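Local coordinates for cell division control protein 4 (PDB 3V7D) that recognises phosphorylated targets such as the CDK inhibitor Sic1 for the SCF ubiquitin ligase, here seen as its F-box and WD40 propeller part, at residues L348-G356 with S367-W377; F386-T397 with S408-L419. The protein carries 1 engineered substitution. All coordinates share one frame; numbering follows the deposited sequence.

Interaction 1. Residues L348-G356 with S367-W377; sequences LQGHTALVG and SAAADGSIRGW
The imidazole of His-351 stands edge-on between Ser-367 and Ser-373, at the heart of the Asp-His-Ser-Trp network of a WD40 blade (Asp-371, His-351, Ser-367, Trp-377), with Ser-373 set between histidine and aspartate. His-351 ND1 donates to Ser-373 OG over 2.8 Å, nearly straight at 167° and within the ring plane, while its NE2 meets Ser-367 OG at 2.7 Å on the same edge-on terms. CG of His-351 lies anti to its own carbonyl carbon (chi1 -59°), which swings the ring in toward both hydroxyls. Ser-367 OG also takes the in-plane N-H of Trp-377 NE1, and Ser-373 OG donates to Asp-371 OD1, on the syn side of the carboxylate. With an alanine in place of His-351, the two serine hydroxyls would probably lose the ring that ties them together, leaving Ser-367 OG with Trp-377 NE1 alone of the partners described. Farther along, Arg-375 slides past the imidazole, its guanidinium plane almost perpendicular to the ring, and NE makes a weak, bent bond to Gly-350 O. Over the indole, Leu-348 CD1 sits 4.0 Å from the centroid of the five-membered ring of Trp-377, 16° off its normal.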
loop_
_atom_site.group_PDB
_atom_site.type_symbol
_atom_site.label_atom_id
_atom_site.label_comp_id
_atom_site.label_asym_id
_atom_site.label_seq_id
_atom_site.Cartn_x
_atom_site.Cartn_y
_atom_site.Cartn_z
ATOM N N LEU B 348 -16.232 -2.337 -16.969
ATOM C CA LEU B 348 -14.974 -2.973 -17.328
ATOM C C LEU B 348 -15.264 -4.376 -17.835
ATOM O O LEU B 348 -15.940 -5.158 -17.167
ATOM C CB LEU B 348 -14.051 -3.047 -16.111
ATOM C CG LEU B 348 -13.909 -1.776 -15.271
ATOM C CD1 LEU B 348 -12.945 -1.999 -14.111
ATOM C CD2 LEU B 348 -13.449 -0.619 -16.138
ATOM N N GLN B 349 -14.754 -4.688 -19.020
ATOM C CA GLN B 349 -14.963 -5.993 -19.630
ATOM C C GLN B 349 -13.617 -6.672 -19.871
ATOM O O GLN B 349 -12.981 -6.448 -20.897
ATOM C CB GLN B 349 -15.725 -5.837 -20.950
ATOM C CG GLN B 349 -16.169 -7.148 -21.574
ATOM C CD GLN B 349 -17.164 -7.895 -20.707
ATOM O OE1 GLN B 349 -18.325 -7.498 -20.590
ATOM N NE2 GLN B 349 -16.712 -8.982 -20.089
ATOM N N GLY B 350 -13.176 -7.490 -18.919
ATOM C CA GLY B 350 -11.894 -8.165 -19.033
ATOM C C GLY B 350 -11.933 -9.613 -18.574
ATOM O O GLY B 350 -10.896 -10.231 -18.328
ATOM N N HIS B 351 -13.142 -10.148 -18.454
ATOM C CA HIS B 351 -13.345 -11.532 -18.048
ATOM C C HIS B 351 -14.456 -12.131 -18.895
ATOM O O HIS B 351 -15.364 -11.421 -19.323
ATOM C CB HIS B 351 -13.751 -11.609 -16.573
ATOM C CG HIS B 351 -12.751 -11.015 -15.632
ATOM N ND1 HIS B 351 -11.583 -11.658 -15.281
ATOM C CD2 HIS B 351 -12.751 -9.842 -14.953
ATOM C CE1 HIS B 351 -10.905 -10.907 -14.431
ATOM N NE2 HIS B 351 -11.591 -9.798 -14.217
ATOM N N THR B 352 -14.392 -13.437 -19.130
ATOM C CA THR B 352 -15.426 -14.121 -19.900
ATOM C C THR B 352 -16.184 -15.113 -19.030
ATOM O O THR B 352 -16.842 -16.022 -19.532
ATOM C CB THR B 352 -14.842 -14.851 -21.124
ATOM O OG1 THR B 352 -14.028 -15.945 -20.687
ATOM C CG2 THR B 352 -13.999 -13.897 -21.967
ATOM N N ALA B 353 -16.093 -14.932 -17.718
ATOM C CA ALA B 353 -16.796 -15.799 -16.786
ATOM C C ALA B 353 -17.226 -15.011 -15.554
ATOM O O ALA B 353 -16.956 -13.813 -15.455
ATOM C CB ALA B 353 -15.910 -16.969 -16.388
ATOM N N LEU B 354 -17.895 -15.692 -14.624
ATOM C CA LEU B 354 -18.302 -15.106 -13.348
ATOM C C LEU B 354 -17.145 -14.362 -12.679
ATOM O O LEU B 354 -16.096 -14.947 -12.416
ATOM C CB LEU B 354 -18.799 -16.219 -12.421
ATOM C CG LEU B 354 -19.584 -15.913 -11.142
ATOM C CD1 LEU B 354 -20.300 -17.173 -10.679
ATOM C CD2 LEU B 354 -18.705 -15.386 -10.027
ATOM N N VAL B 355 -17.332 -13.073 -12.408
ATOM C CA VAL B 355 -16.353 -12.329 -11.620
ATOM C C VAL B 355 -16.807 -12.288 -10.163
ATOM O O VAL B 355 -17.752 -11.577 -9.825
ATOM C CB VAL B 355 -16.152 -10.888 -12.134
ATOM C CG1 VAL B 355 -14.961 -10.241 -11.429
ATOM C CG2 VAL B 355 -15.944 -10.875 -13.648
ATOM N N GLY B 356 -16.137 -13.052 -9.305
ATOM C CA GLY B 356 -16.556 -13.175 -7.919
ATOM C C GLY B 356 -15.579 -12.653 -6.881
ATOM O O GLY B 356 -15.863 -12.702 -5.686
ATOM N N SER B 367 -9.254 -7.933 -10.020
ATOM C CA SER B 367 -10.418 -8.796 -10.166
ATOM C C SER B 367 -10.021 -10.177 -10.676
ATOM O O SER B 367 -9.069 -10.324 -11.454
ATOM C CB SER B 367 -11.424 -8.168 -11.125
ATOM O OG SER B 367 -10.832 -7.973 -12.403
ATOM N N ALA B 368 -10.761 -11.185 -10.231
ATOM C CA ALA B 368 -10.461 -12.571 -10.572
ATOM C C ALA B 368 -11.752 -13.302 -10.916
ATOM O O ALA B 368 -12.784 -13.083 -10.280
ATOM C CB ALA B 368 -9.741 -13.254 -9.417
ATOM N N ALA B 369 -11.691 -14.172 -11.918
ATOM C CA ALA B 369 -12.896 -14.781 -12.472
ATOM C C ALA B 369 -12.840 -16.304 -12.475
ATOM O O ALA B 369 -11.784 -16.892 -12.246
ATOM C CB ALA B 369 -13.151 -14.251 -13.883
ATOM N N ALA B 370 -13.981 -16.932 -12.752
ATOM C CA ALA B 370 -14.116 -18.389 -12.681
ATOM C C ALA B 370 -13.471 -19.126 -13.853
ATOM O O ALA B 370 -13.514 -20.355 -13.917
ATOM C CB ALA B 370 -15.593 -18.781 -12.560
ATOM N N ASP B 371 -12.886 -18.382 -14.786
ATOM C CA ASP B 371 -12.191 -18.993 -15.914
ATOM C C ASP B 371 -10.684 -19.025 -15.675
ATOM O O ASP B 371 -9.913 -19.423 -16.550
ATOM C CB ASP B 371 -12.508 -18.248 -17.211
ATOM C CG ASP B 371 -12.066 -16.796 -17.175
ATOM O OD1 ASP B 371 -11.641 -16.324 -16.099
ATOM O OD2 ASP B 371 -12.153 -16.121 -18.225
ATOM N N GLY B 372 -10.271 -18.583 -14.490
ATOM C CA GLY B 372 -8.865 -18.574 -14.123
ATOM C C GLY B 372 -8.138 -17.288 -14.469
ATOM O O GLY B 372 -6.916 -17.198 -14.321
ATOM N N SER B 373 -8.883 -16.291 -14.932
ATOM C CA SER B 373 -8.285 -15.016 -15.309
ATOM C C SER B 373 -8.228 -14.062 -14.123
ATOM O O SER B 373 -9.115 -14.054 -13.270
ATOM C CB SER B 373 -9.062 -14.366 -16.458
ATOM O OG SER B 373 -10.403 -14.115 -16.080
ATOM N N ILE B 374 -7.169 -13.262 -14.088
ATOM C CA ILE B 374 -6.997 -12.225 -13.086
ATOM C C ILE B 374 -6.635 -10.939 -13.821
ATOM O O ILE B 374 -5.794 -10.955 -14.720
ATOM C CB ILE B 374 -5.865 -12.588 -12.110
ATOM C CG1 ILE B 374 -6.189 -13.889 -11.375
ATOM C CG2 ILE B 374 -5.622 -11.462 -11.116
ATOM C CD1 ILE B 374 -4.985 -14.530 -10.730
ATOM N N ARG B 375 -7.273 -9.831 -13.451
ATOM C CA ARG B 375 -7.018 -8.553 -14.108
ATOM C C ARG B 375 -6.655 -7.453 -13.118
ATOM O O ARG B 375 -7.283 -7.313 -12.067
ATOM C CB ARG B 375 -8.239 -8.107 -14.917
ATOM C CG ARG B 375 -8.606 -9.019 -16.063
ATOM C CD ARG B 375 -7.791 -8.712 -17.303
ATOM N NE ARG B 375 -8.149 -9.612 -18.394
ATOM C CZ ARG B 375 -7.699 -9.496 -19.637
ATOM N NH1 ARG B 375 -6.871 -8.511 -19.956
ATOM N NH2 ARG B 375 -8.082 -10.365 -20.562
ATOM N N GLY B 376 -5.645 -6.665 -13.472
ATOM C CA GLY B 376 -5.281 -5.499 -12.692
ATOM C C GLY B 376 -5.655 -4.209 -13.399
ATOM O O GLY B 376 -5.280 -3.981 -14.551
ATOM N N TRP B 377 -6.408 -3.364 -12.706
ATOM C CA TRP B 377 -6.807 -2.077 -13.252
ATOM C C TRP B 377 -6.282 -0.970 -12.356
ATOM O O TRP B 377 -6.201 -1.131 -11.137
ATOM C CB TRP B 377 -8.326 -1.970 -13.325
ATOM C CG TRP B 377 -9.029 -3.228 -13.737
ATOM C CD1 TRP B 377 -9.339 -4.292 -12.940
ATOM C CD2 TRP B 377 -9.544 -3.540 -15.037
ATOM N NE1 TRP B 377 -10.003 -5.249 -13.664
ATOM C CE2 TRP B 377 -10.145 -4.811 -14.954
ATOM C CE3 TRP B 377 -9.556 -2.867 -16.261
ATOM C CZ2 TRP B 377 -10.744 -5.427 -16.050
ATOM C CZ3 TRP B 377 -10.158 -3.478 -17.348
ATOM C CH2 TRP B 377 -10.738 -4.745 -17.237
#

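Interaction 2. Residues F386-T397 with S408-L419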
loop_
_atom_site.group_PDB
_atom_site.type_symbol
_atom_site.label_atom_id
_atom_site.label_comp_id
_atom_site.label_asym_id
_atom_site.label_seq_id
_atom_site.Cartn_x
_atom_site.Cartn_y
_atom_site.Cartn_z
ATOM N N PHE B 386 -2.300 -4.970 -15.484
ATOM C CA PHE B 386 -1.786 -6.324 -15.642
ATOM C C PHE B 386 -2.865 -7.365 -15.921
ATOM O O PHE B 386 -4.048 -7.137 -15.684
ATOM C CB PHE B 386 -0.889 -6.746 -14.463
ATOM C CG PHE B 386 -1.560 -6.693 -13.106
ATOM C CD1 PHE B 386 -2.380 -7.725 -12.677
ATOM C CD2 PHE B 386 -1.323 -5.634 -12.244
ATOM C CE1 PHE B 386 -2.976 -7.689 -11.426
ATOM C CE2 PHE B 386 -1.913 -5.591 -10.995
ATOM C CZ PHE B 386 -2.743 -6.621 -10.585
ATOM N N SER B 387 -2.434 -8.509 -16.434
ATOM C CA SER B 387 -3.339 -9.581 -16.807
ATOM C C SER B 387 -2.658 -10.920 -16.558
ATOM O O SER B 387 -1.535 -11.147 -17.019
ATOM C CB SER B 387 -3.720 -9.452 -18.283
ATOM O OG SER B 387 -4.527 -10.540 -18.695
ATOM N N TYR B 388 -3.328 -11.799 -15.818
ATOM C CA TYR B 388 -2.780 -13.125 -15.547
ATOM C C TYR B 388 -3.825 -14.212 -15.733
ATOM O O TYR B 388 -5.026 -13.948 -15.682
ATOM C CB TYR B 388 -2.194 -13.205 -14.133
ATOM C CG TYR B 388 -1.013 -12.288 -13.903
ATOM C CD1 TYR B 388 0.231 -12.569 -14.456
ATOM C CD2 TYR B 388 -1.142 -11.144 -13.126
ATOM C CE1 TYR B 388 1.311 -11.731 -14.245
ATOM C CE2 TYR B 388 -0.072 -10.303 -12.905
ATOM C CZ TYR B 388 1.150 -10.598 -13.466
ATOM O OH TYR B 388 2.213 -9.753 -13.242
ATOM N N HIS B 389 -3.357 -15.438 -15.943
ATOM C CA HIS B 389 -4.244 -16.576 -16.118
ATOM C C HIS B 389 -3.589 -17.847 -15.581
ATOM O O HIS B 389 -2.473 -18.184 -15.961
ATOM C CB HIS B 389 -4.578 -16.750 -17.601
ATOM C CG HIS B 389 -6.002 -17.118 -17.861
ATOM N ND1 HIS B 389 -6.890 -16.262 -18.476
ATOM C CD2 HIS B 389 -6.697 -18.249 -17.588
ATOM C CE1 HIS B 389 -8.068 -16.852 -18.577
ATOM N NE2 HIS B 389 -7.978 -18.057 -18.044
ATOM N N HIS B 390 -4.274 -18.543 -14.682
ATOM C CA HIS B 390 -3.782 -19.831 -14.217
ATOM C C HIS B 390 -3.828 -20.820 -15.381
ATOM O O HIS B 390 -4.857 -20.966 -16.041
ATOM C CB HIS B 390 -4.598 -20.326 -13.018
ATOM C CG HIS B 390 -4.266 -19.625 -11.734
ATOM N ND1 HIS B 390 -4.563 -20.153 -10.495
ATOM C CD2 HIS B 390 -3.656 -18.437 -11.501
ATOM C CE1 HIS B 390 -4.151 -19.321 -9.555
ATOM N NE2 HIS B 390 -3.599 -18.271 -10.139
ATOM N N THR B 391 -2.702 -21.480 -15.640
ATOM C CA THR B 391 -2.530 -22.276 -16.854
ATOM C C THR B 391 -3.467 -23.477 -16.959
ATOM O O THR B 391 -3.718 -23.972 -18.057
ATOM C CB THR B 391 -1.073 -22.768 -17.013
ATOM O OG1 THR B 391 -0.661 -23.432 -15.813
ATOM C CG2 THR B 391 -0.136 -21.600 -17.290
ATOM N N ASN B 392 -3.980 -23.962 -15.833
ATOM C CA ASN B 392 -4.905 -25.091 -15.896
ATOM C C ASN B 392 -6.349 -24.639 -16.082
ATOM O O ASN B 392 -7.267 -25.456 -16.095
ATOM C CB ASN B 392 -4.752 -26.043 -14.701
ATOM C CG ASN B 392 -5.115 -25.397 -13.377
ATOM O OD1 ASN B 392 -5.505 -24.229 -13.318
ATOM N ND2 ASN B 392 -4.998 -26.167 -12.301
ATOM N N LEU B 393 -6.532 -23.329 -16.228
ATOM C CA LEU B 393 -7.834 -22.748 -16.544
ATOM C C LEU B 393 -8.885 -23.086 -15.492
ATOM O O LEU B 393 -10.079 -23.138 -15.782
ATOM C CB LEU B 393 -8.297 -23.201 -17.933
ATOM C CG LEU B 393 -7.306 -22.901 -19.056
ATOM C CD1 LEU B 393 -7.824 -23.415 -20.392
ATOM C CD2 LEU B 393 -7.008 -21.406 -19.123
ATOM N N SER B 394 -8.431 -23.321 -14.269
ATOM C CA SER B 394 -9.341 -23.588 -13.167
ATOM C C SER B 394 -9.796 -22.267 -12.560
ATOM O O SER B 394 -9.077 -21.268 -12.611
ATOM C CB SER B 394 -8.656 -24.444 -12.105
ATOM O OG SER B 394 -7.504 -23.785 -11.597
ATOM N N ALA B 395 -10.993 -22.274 -11.989
ATOM C CA ALA B 395 -11.569 -21.093 -11.367
ATOM C C ALA B 395 -10.684 -20.553 -10.249
ATOM O O ALA B 395 -10.173 -21.319 -9.430
ATOM C CB ALA B 395 -12.943 -21.430 -10.823
ATOM N N ILE B 396 -10.499 -19.235 -10.210
ATOM C CA ILE B 396 -9.760 -18.631 -9.108
ATOM C C ILE B 396 -10.584 -18.702 -7.829
ATOM O O ILE B 396 -11.688 -18.164 -7.764
ATOM C CB ILE B 396 -9.385 -17.167 -9.385
ATOM C CG1 ILE B 396 -8.591 -17.058 -10.688
ATOM C CG2 ILE B 396 -8.571 -16.604 -8.220
ATOM C CD1 ILE B 396 -7.329 -17.893 -10.700
ATOM N N THR B 397 -10.053 -19.377 -6.814
ATOM C CA THR B 397 -10.774 -19.530 -5.555
ATOM C C THR B 397 -10.443 -18.404 -4.578
ATOM O O THR B 397 -11.281 -18.003 -3.769
ATOM C CB THR B 397 -10.465 -20.885 -4.894
ATOM O OG1 THR B 397 -9.047 -21.062 -4.818
ATOM C CG2 THR B 397 -11.054 -22.020 -5.712
ATOM N N SER B 408 -2.107 -15.683 -5.848
ATOM C CA SER B 408 -3.404 -16.216 -6.275
ATOM C C SER B 408 -3.484 -17.730 -6.119
ATOM O O SER B 408 -2.469 -18.425 -6.147
ATOM C CB SER B 408 -3.699 -15.819 -7.723
ATOM O OG SER B 408 -2.628 -16.180 -8.582
ATOM N N GLY B 409 -4.697 -18.239 -5.951
ATOM C CA GLY B 409 -4.887 -19.659 -5.741
ATOM C C GLY B 409 -6.058 -20.254 -6.498
ATOM O O GLY B 409 -7.091 -19.609 -6.714
ATOM N N SER B 410 -5.885 -21.503 -6.906
ATOM C CA SER B 410 -6.954 -22.277 -7.522
ATOM C C SER B 410 -6.557 -23.739 -7.428
ATOM O O SER B 410 -5.512 -24.061 -6.864
ATOM C CB SER B 410 -7.145 -21.883 -8.984
ATOM O OG SER B 410 -6.025 -22.259 -9.766
ATOM N N GLU B 411 -7.382 -24.620 -7.980
ATOM C CA GLU B 411 -7.112 -26.047 -7.936
ATOM C C GLU B 411 -5.713 -26.364 -8.456
ATOM O O GLU B 411 -5.366 -26.012 -9.585
ATOM C CB GLU B 411 -8.167 -26.807 -8.736
ATOM C CG GLU B 411 -8.016 -28.311 -8.676
ATOM C CD GLU B 411 -9.198 -29.030 -9.295
ATOM O OE1 GLU B 411 -10.235 -29.173 -8.610
ATOM O OE2 GLU B 411 -9.091 -29.443 -10.470
ATOM N N ASN B 412 -4.913 -27.000 -7.601
ATOM C CA ASN B 412 -3.539 -27.393 -7.917
ATOM C C ASN B 412 -2.560 -26.249 -8.173
ATOM O O ASN B 412 -1.414 -26.489 -8.560
ATOM C CB ASN B 412 -3.506 -28.376 -9.091
ATOM C CG ASN B 412 -4.191 -29.686 -8.771
ATOM O OD1 ASN B 412 -4.051 -30.223 -7.671
ATOM N ND2 ASN B 412 -4.946 -30.208 -9.731
ATOM N N GLN B 413 -2.993 -25.012 -7.951
ATOM C CA GLN B 413 -2.128 -23.867 -8.243
ATOM C C GLN B 413 -2.055 -22.818 -7.138
ATOM O O GLN B 413 -3.069 -22.404 -6.574
ATOM C CB GLN B 413 -2.534 -23.193 -9.556
ATOM C CG GLN B 413 -2.311 -24.046 -10.790
ATOM C CD GLN B 413 -1.882 -23.218 -11.986
ATOM O OE1 GLN B 413 -1.677 -22.007 -11.881
ATOM N NE2 GLN B 413 -1.731 -23.869 -13.129
ATOM N N PHE B 414 -0.835 -22.384 -6.854
ATOM C CA PHE B 414 -0.580 -21.335 -5.883
ATOM C C PHE B 414 0.560 -20.502 -6.453
ATOM O O PHE B 414 1.700 -20.964 -6.526
ATOM C CB PHE B 414 -0.201 -21.955 -4.537
ATOM C CG PHE B 414 0.025 -20.953 -3.436
ATOM C CD1 PHE B 414 -1.046 -20.388 -2.763
ATOM C CD2 PHE B 414 1.312 -20.602 -3.054
ATOM C CE1 PHE B 414 -0.841 -19.475 -1.740
ATOM C CE2 PHE B 414 1.527 -19.688 -2.032
ATOM C CZ PHE B 414 0.447 -19.125 -1.372
ATOM N N ASN B 415 0.241 -19.285 -6.886
ATOM C CA ASN B 415 1.196 -18.445 -7.607
ATOM C C ASN B 415 1.516 -17.118 -6.915
ATOM O O ASN B 415 0.640 -16.468 -6.350
ATOM C CB ASN B 415 0.687 -18.167 -9.022
ATOM C CG ASN B 415 0.477 -19.435 -9.826
ATOM O OD1 ASN B 415 1.356 -20.292 -9.892
ATOM N ND2 ASN B 415 -0.697 -19.566 -10.433
ATOM N N ILE B 416 2.782 -16.722 -6.986
ATOM C CA ILE B 416 3.227 -15.443 -6.457
ATOM C C ILE B 416 3.788 -14.619 -7.612
ATOM O O ILE B 416 4.740 -15.043 -8.280
ATOM C CB ILE B 416 4.302 -15.639 -5.362
ATOM C CG1 ILE B 416 3.754 -16.511 -4.231
ATOM C CG2 ILE B 416 4.782 -14.294 -4.816
ATOM C CD1 ILE B 416 4.751 -16.783 -3.124
ATOM N N TYR B 417 3.190 -13.456 -7.865
ATOM C CA TYR B 417 3.624 -12.603 -8.975
ATOM C C TYR B 417 4.272 -11.292 -8.522
ATOM O O TYR B 417 3.781 -10.620 -7.615
ATOM C CB TYR B 417 2.451 -12.259 -9.893
ATOM C CG TYR B 417 1.679 -13.432 -10.453
ATOM C CD1 TYR B 417 0.593 -13.969 -9.764
ATOM C CD2 TYR B 417 2.009 -13.980 -11.686
ATOM C CE1 TYR B 417 -0.128 -15.032 -10.281
ATOM C CE2 TYR B 417 1.294 -15.045 -12.210
ATOM C CZ TYR B 417 0.228 -15.566 -11.506
ATOM O OH TYR B 417 -0.482 -16.623 -12.034
ATOM N N ASN B 418 5.371 -10.934 -9.178
ATOM C CA ASN B 418 5.985 -9.618 -9.039
ATOM C C ASN B 418 5.221 -8.627 -9.909
ATOM O O ASN B 418 5.300 -8.689 -11.135
ATOM C CB ASN B 418 7.447 -9.692 -9.490
ATOM C CG ASN B 418 8.197 -8.372 -9.339
ATOM O OD1 ASN B 418 7.615 -7.284 -9.393
ATOM N ND2 ASN B 418 9.508 -8.470 -9.167
ATOM N N LEU B 419 4.490 -7.709 -9.282
ATOM C CA LEU B 419 3.667 -6.764 -10.034
ATOM C C LEU B 419 4.469 -5.649 -10.709
ATOM O O LEU B 419 3.962 -4.981 -11.608
ATOM C CB LEU B 419 2.565 -6.169 -9.152
ATOM C CG LEU B 419 1.503 -7.160 -8.670
ATOM C CD1 LEU B 419 0.375 -6.426 -7.960
ATOM C CD2 LEU B 419 0.964 -7.993 -9.832
HETATM O O HOH W 1 0.244 -17.748 -14.572
HETATM O O HOH W 2 -0.410 -20.514 -13.802
HETATM O O HOH W 3 -10.191 -23.918 -9.091
#
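His-390 is gripped on both edges and covered on both faces. At the ring edge, near its plane, His-390 ND1 pairs with Ser-410 OG at 2.7 Å and its NE2 with Ser-408 OG at 2.8 Å, either atom of each pair being a possible donor. Ile-396 CD1 sits over the middle of one face; against the opposite face comes Asn-415, its amide turned 84° from the ring and ND2 offset toward the rim. That amide is steered by Gln-413, whose OE1 accepts from Asn-415 ND2 at 3.0 Å and lies over the imidazole with its own amide nearly parallel to the ring. Gln-413 NE2, in turn, donates to Thr-391 OG1, and a water bridges Gln-413 OE1 to Thr-391 N. The contact falls mainly in the seventh WD repeat, strand 384-389 coming from the outer edge of the blade before; Tyr-417 stands where Trp-377 does in that blade. Asn-392 closes an Asx turn: its CG lies between the backbone N and carbonyl carbon (chi1 65°), placing OD1 to accept from Ser-394 N and OG on one face of its plane, while Asn-392 ND2 donates to Glu-411 O at 2.7 Å, exactly in the amide plane. Toward the other end, the rings of Tyr-388 and Tyr-417 slide past each other, centroids 4.2 Å apart and planes inclined by 31°. Beyond them, Leu-419 CD2 rests over the centre of the Phe-386 ring, 3.9 Å from its centroid.

Overall arrangement
Interactions 1 and 2 come in series along the chain, in WD repeats 6 and 7, with centres about 11 Å apart on the same side of the chain's centre. The strands 373-378 and 384-389 join them: neighbours in one four-stranded antiparallel sheet, they give a strand to each contact, and Ile-374 N lies 2.8 Å from Tyr-388 O, a probable hydrogen bond. Strand 384-389 thus edges the blade of interaction 1 while its chain runs on into the next, whose sheet begins with 396-401. Both contacts sit where these blades meet, and Leu-354, Ala-370, Ala-395 and Thr-397 pack on the bound peptide, consistent with a place beside the substrate-recognition site.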